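Local atomic coordinates of esterase A (Caulobacter crescentus, PDB entry 5GKV), a protein that probably hydrolyses ester substrates as a serine hydrolase of the beta-lactamase and penicillin-binding protein family. Residues 89-99 against 181-190. Residues are numbered along the deposited sequence; the frame is centred on the assembly and turned at random.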
loop_
_atom_site.group_PDB
_atom_site.type_symbol
_atom_site.label_atom_id
_atom_site.label_comp_id
_atom_site.label_asym_id
_atom_site.label_seq_id
_atom_site.Cartn_x
_atom_site.Cartn_y
_atom_site.Cartn_z
ATOM N N LEU A 89 6.047 0.334 8.943
ATOM C CA LEU A 89 7.304 -0.215 9.447
ATOM C C LEU A 89 8.329 0.886 9.693
ATOM O O LEU A 89 9.036 0.863 10.710
ATOM C CB LEU A 89 7.854 -1.266 8.483
ATOM C CG LEU A 89 6.988 -2.526 8.353
ATOM C CD1 LEU A 89 7.505 -3.457 7.244
ATOM C CD2 LEU A 89 6.923 -3.252 9.689
ATOM N N ILE A 90 8.400 1.881 8.799
ATOM C CA ILE A 90 9.290 3.017 9.033
ATOM C C ILE A 90 8.812 3.823 10.235
ATOM O O ILE A 90 9.611 4.208 11.098
ATOM C CB ILE A 90 9.405 3.906 7.772
ATOM C CG1 ILE A 90 10.174 3.190 6.648
ATOM C CG2 ILE A 90 10.070 5.229 8.120
ATOM C CD1 ILE A 90 11.647 2.932 6.950
ATOM N N ALA A 91 7.500 4.104 10.299
ATOM C CA ALA A 91 6.945 4.884 11.403
ATOM C C ALA A 91 7.311 4.282 12.755
ATOM O O ALA A 91 7.555 5.015 13.727
ATOM C CB ALA A 91 5.422 4.973 11.279
ATOM N N ARG A 92 7.341 2.950 12.835
ATOM C CA ARG A 92 7.757 2.279 14.069
ATOM C C ARG A 92 9.222 2.564 14.412
ATOM O O ARG A 92 9.546 2.846 15.573
ATOM C CB ARG A 92 7.506 0.775 13.951
ATOM C CG ARG A 92 6.017 0.393 14.075
ATOM C CD ARG A 92 5.813 -1.119 13.968
ATOM N NE ARG A 92 6.078 -1.855 15.214
ATOM C CZ ARG A 92 6.946 -2.858 15.334
ATOM N NH1 ARG A 92 7.658 -3.257 14.293
ATOM N NH2 ARG A 92 7.111 -3.463 16.500
ATOM N N LEU A 93 10.129 2.467 13.426
ATOM C CA LEU A 93 11.537 2.795 13.689
ATOM C C LEU A 93 11.694 4.209 14.216
ATOM O O LEU A 93 12.501 4.454 15.125
ATOM C CB LEU A 93 12.395 2.653 12.438
ATOM C CG LEU A 93 12.641 1.275 11.867
ATOM C CD1 LEU A 93 13.573 1.407 10.654
ATOM C CD2 LEU A 93 13.265 0.387 12.938
ATOM N N VAL A 94 10.976 5.165 13.622
ATOM C CA VAL A 94 11.074 6.544 14.087
ATOM C C VAL A 94 10.523 6.660 15.505
ATOM O O VAL A 94 11.157 7.247 16.397
ATOM C CB VAL A 94 10.356 7.494 13.110
ATOM C CG1 VAL A 94 10.319 8.903 13.663
ATOM C CG2 VAL A 94 11.076 7.490 11.768
ATOM N N ASP A 95 9.345 6.083 15.735
ATOM C CA ASP A 95 8.726 6.133 17.058
ATOM C C ASP A 95 9.626 5.528 18.122
ATOM O O ASP A 95 9.631 5.994 19.267
ATOM C CB ASP A 95 7.381 5.398 17.035
ATOM C CG ASP A 95 6.597 5.542 18.346
ATOM O OD1 ASP A 95 6.481 6.671 18.873
ATOM O OD2 ASP A 95 6.084 4.511 18.842
ATOM N N GLU A 96 10.385 4.492 17.768
ATOM C CA GLU A 96 11.309 3.846 18.683
ATOM C C GLU A 96 12.594 4.639 18.886
ATOM O O GLU A 96 13.438 4.214 19.676
ATOM C CB GLU A 96 11.655 2.437 18.189
ATOM C CG GLU A 96 10.483 1.448 18.227
ATOM C CD GLU A 96 10.738 0.219 17.367
ATOM O OE1 GLU A 96 11.899 -0.009 16.962
ATOM O OE2 GLU A 96 9.771 -0.516 17.081
ATOM N N GLY A 97 12.765 5.766 18.200
ATOM C CA GLY A 97 13.980 6.553 18.335
ATOM C C GLY A 97 15.198 6.000 17.631
ATOM O O GLY A 97 16.315 6.396 17.957
ATOM N N ARG A 98 15.026 5.101 16.667
ATOM C CA ARG A 98 16.147 4.551 15.918
ATOM C C ARG A 98 16.407 5.306 14.617
ATOM O O ARG A 98 17.384 5.011 13.929
ATOM C CB ARG A 98 15.900 3.071 15.618
ATOM C CG ARG A 98 15.696 2.208 16.860
ATOM C CD ARG A 98 15.697 0.730 16.501
ATOM N NE ARG A 98 17.060 0.315 16.188
ATOM C CZ ARG A 98 17.397 -0.891 15.733
ATOM N NH1 ARG A 98 16.467 -1.829 15.524
ATOM N NH2 ARG A 98 18.677 -1.164 15.481
ATOM N N LEU A 99 15.559 6.268 14.284
ATOM C CA LEU A 99 15.520 6.977 13.010
ATOM C C LEU A 99 14.666 8.202 13.254
ATOM O O LEU A 99 13.819 8.192 14.149
ATOM C CB LEU A 99 14.913 6.098 11.900
ATOM C CG LEU A 99 14.895 6.575 10.440
ATOM C CD1 LEU A 99 16.304 6.574 9.881
ATOM C CD2 LEU A 99 13.969 5.681 9.594
ATOM N N ILE A 181 16.431 1.868 3.697
ATOM C CA ILE A 181 16.515 2.629 4.942
ATOM C C ILE A 181 16.192 1.721 6.122
ATOM O O ILE A 181 16.942 1.652 7.111
ATOM C CB ILE A 181 15.570 3.843 4.893
ATOM C CG1 ILE A 181 16.020 4.856 3.820
ATOM C CG2 ILE A 181 15.480 4.515 6.269
ATOM C CD1 ILE A 181 14.974 5.923 3.563
ATOM N N PHE A 182 15.085 0.974 6.012
ATOM C CA PHE A 182 14.696 0.046 7.078
ATOM C C PHE A 182 15.794 -0.978 7.361
ATOM O O PHE A 182 16.176 -1.195 8.518
ATOM C CB PHE A 182 13.398 -0.679 6.705
ATOM C CG PHE A 182 12.889 -1.565 7.806
ATOM C CD1 PHE A 182 13.297 -2.881 7.900
ATOM C CD2 PHE A 182 12.020 -1.064 8.756
ATOM C CE1 PHE A 182 12.841 -3.682 8.936
ATOM C CE2 PHE A 182 11.569 -1.853 9.791
ATOM C CZ PHE A 182 11.983 -3.161 9.878
ATOM N N ARG A 183 16.281 -1.648 6.311
ATOM C CA ARG A 183 17.273 -2.712 6.469
ATOM C C ARG A 183 18.536 -2.198 7.158
ATOM O O ARG A 183 19.057 -2.832 8.087
ATOM C CB ARG A 183 17.604 -3.312 5.094
ATOM C CG ARG A 183 18.344 -4.643 5.117
ATOM C CD ARG A 183 18.768 -5.092 3.696
ATOM N NE ARG A 183 19.754 -4.186 3.101
ATOM C CZ ARG A 183 20.975 -3.966 3.596
ATOM N NH1 ARG A 183 21.377 -4.587 4.704
ATOM N NH2 ARG A 183 21.798 -3.111 2.989
ATOM N N ARG A 184 19.032 -1.039 6.731
ATOM C CA ARG A 184 20.252 -0.500 7.325
ATOM C C ARG A 184 20.059 -0.093 8.779
ATOM O O ARG A 184 21.014 -0.154 9.565
ATOM C CB ARG A 184 20.741 0.686 6.510
ATOM C CG ARG A 184 20.986 0.301 5.076
ATOM C CD ARG A 184 22.239 0.870 4.544
ATOM N NE ARG A 184 22.411 0.500 3.147
ATOM C CZ ARG A 184 23.497 0.787 2.441
ATOM N NH1 ARG A 184 24.494 1.440 3.025
ATOM N NH2 ARG A 184 23.578 0.430 1.158
ATOM N N VAL A 185 18.854 0.315 9.165
ATOM C CA VAL A 185 18.629 0.732 10.546
ATOM C C VAL A 185 18.245 -0.449 11.428
ATOM O O VAL A 185 18.858 -0.692 12.474
ATOM C CB VAL A 185 17.567 1.852 10.607
ATOM C CG1 VAL A 185 17.152 2.105 12.051
ATOM C CG2 VAL A 185 18.123 3.122 9.993
ATOM N N ASP A 186 17.232 -1.205 11.015
ATOM C CA ASP A 186 16.749 -2.317 11.822
ATOM C C ASP A 186 17.693 -3.511 11.747
ATOM O O ASP A 186 17.905 -4.205 12.747
ATOM C CB ASP A 186 15.336 -2.719 11.370
ATOM C CG ASP A 186 14.842 -3.984 12.054
ATOM O OD1 ASP A 186 15.305 -5.088 11.692
ATOM O OD2 ASP A 186 13.980 -3.867 12.952
ATOM N N GLY A 187 18.255 -3.780 10.574
ATOM C CA GLY A 187 19.066 -4.973 10.417
ATOM C C GLY A 187 18.405 -6.056 9.585
ATOM O O GLY A 187 19.068 -6.740 8.799
ATOM N N ARG A 188 17.095 -6.218 9.747
ATOM C CA ARG A 188 16.315 -7.205 9.015
ATOM C C ARG A 188 15.644 -6.555 7.803
ATOM O O ARG A 188 15.477 -5.337 7.739
ATOM C CB ARG A 188 15.235 -7.818 9.916
ATOM C CG ARG A 188 15.732 -8.479 11.207
ATOM C CD ARG A 188 14.584 -8.695 12.204
ATOM N NE ARG A 188 14.024 -7.430 12.678
ATOM C CZ ARG A 188 12.942 -7.335 13.445
ATOM N NH1 ARG A 188 12.300 -8.434 13.814
ATOM N NH2 ARG A 188 12.500 -6.148 13.837
ATOM N N THR A 189 15.236 -7.385 6.848
ATOM C CA THR A 189 14.394 -6.863 5.777
ATOM C C THR A 189 13.033 -6.461 6.338
ATOM O O THR A 189 12.624 -6.908 7.413
ATOM C CB THR A 189 14.189 -7.898 4.672
ATOM O OG1 THR A 189 13.412 -8.995 5.179
ATOM C CG2 THR A 189 15.520 -8.394 4.109
ATOM N N MET A 190 12.303 -5.631 5.581
ATOM C CA MET A 190 10.957 -5.276 6.015
ATOM C C MET A 190 10.082 -6.515 6.172
ATOM O O MET A 190 9.337 -6.635 7.150
ATOM C CB MET A 190 10.304 -4.304 5.031
ATOM C CG MET A 190 10.677 -2.866 5.265
ATOM S SD MET A 190 9.678 -1.796 4.214
ATOM C CE MET A 190 10.060 -0.230 4.968
#
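D186, whose CB lies 4.0 Å from CD2 of L93, has an OD1 that accepts two bonds from R188. The backbone N of R188 reaches the anti lone pair at 2.9 Å, which makes an Asx turn, and R188 NE takes the syn lone pair at 2.8 Å, nearly straight at 173°. R188 NH2 binds D186 OD2 in the same way, so the guanidinium meets the carboxylate side-on, the two groups almost coplanar; this should fix the carboxylate's rotation. D197 and E196 of helix 190-202 also pair with R188. R98 NH1 stands 4.1 Å from D186 OD2, too far for a salt bridge, while V185 O lies over one guanidinium face, only 3.0 Å from R98 NH2 but at a poor hydrogen-bonding angle.

The axes of 89-95 and 181-186 pass 10.6 Å apart at 36°, joining two helices of the helical region of the beta-lactamase fold; in this family the helix to which 89-95 belongs starts at the SxxK motif. Apolar side chains make up most of the interface. F182, its CG anti to the backbone N (chi1 -175°), swings its ring toward 89-95. The L93 and F182 side chains cross at about a right angle, CD1 of L93 coming within 3.5 Å of F182 CD2, while L89 O lies at the ring edge, in plane. D186 CB sits above one ring face of F182, offset toward the rim. V185 splits its methyls: CG1 touches CD1 of L93 and CB of R98, CG2 touches CD1 of L99. At the far end M190, extended beyond CG, places its CE 3.8 Å from I90 CG1, and its CB packs against CD1 of L89.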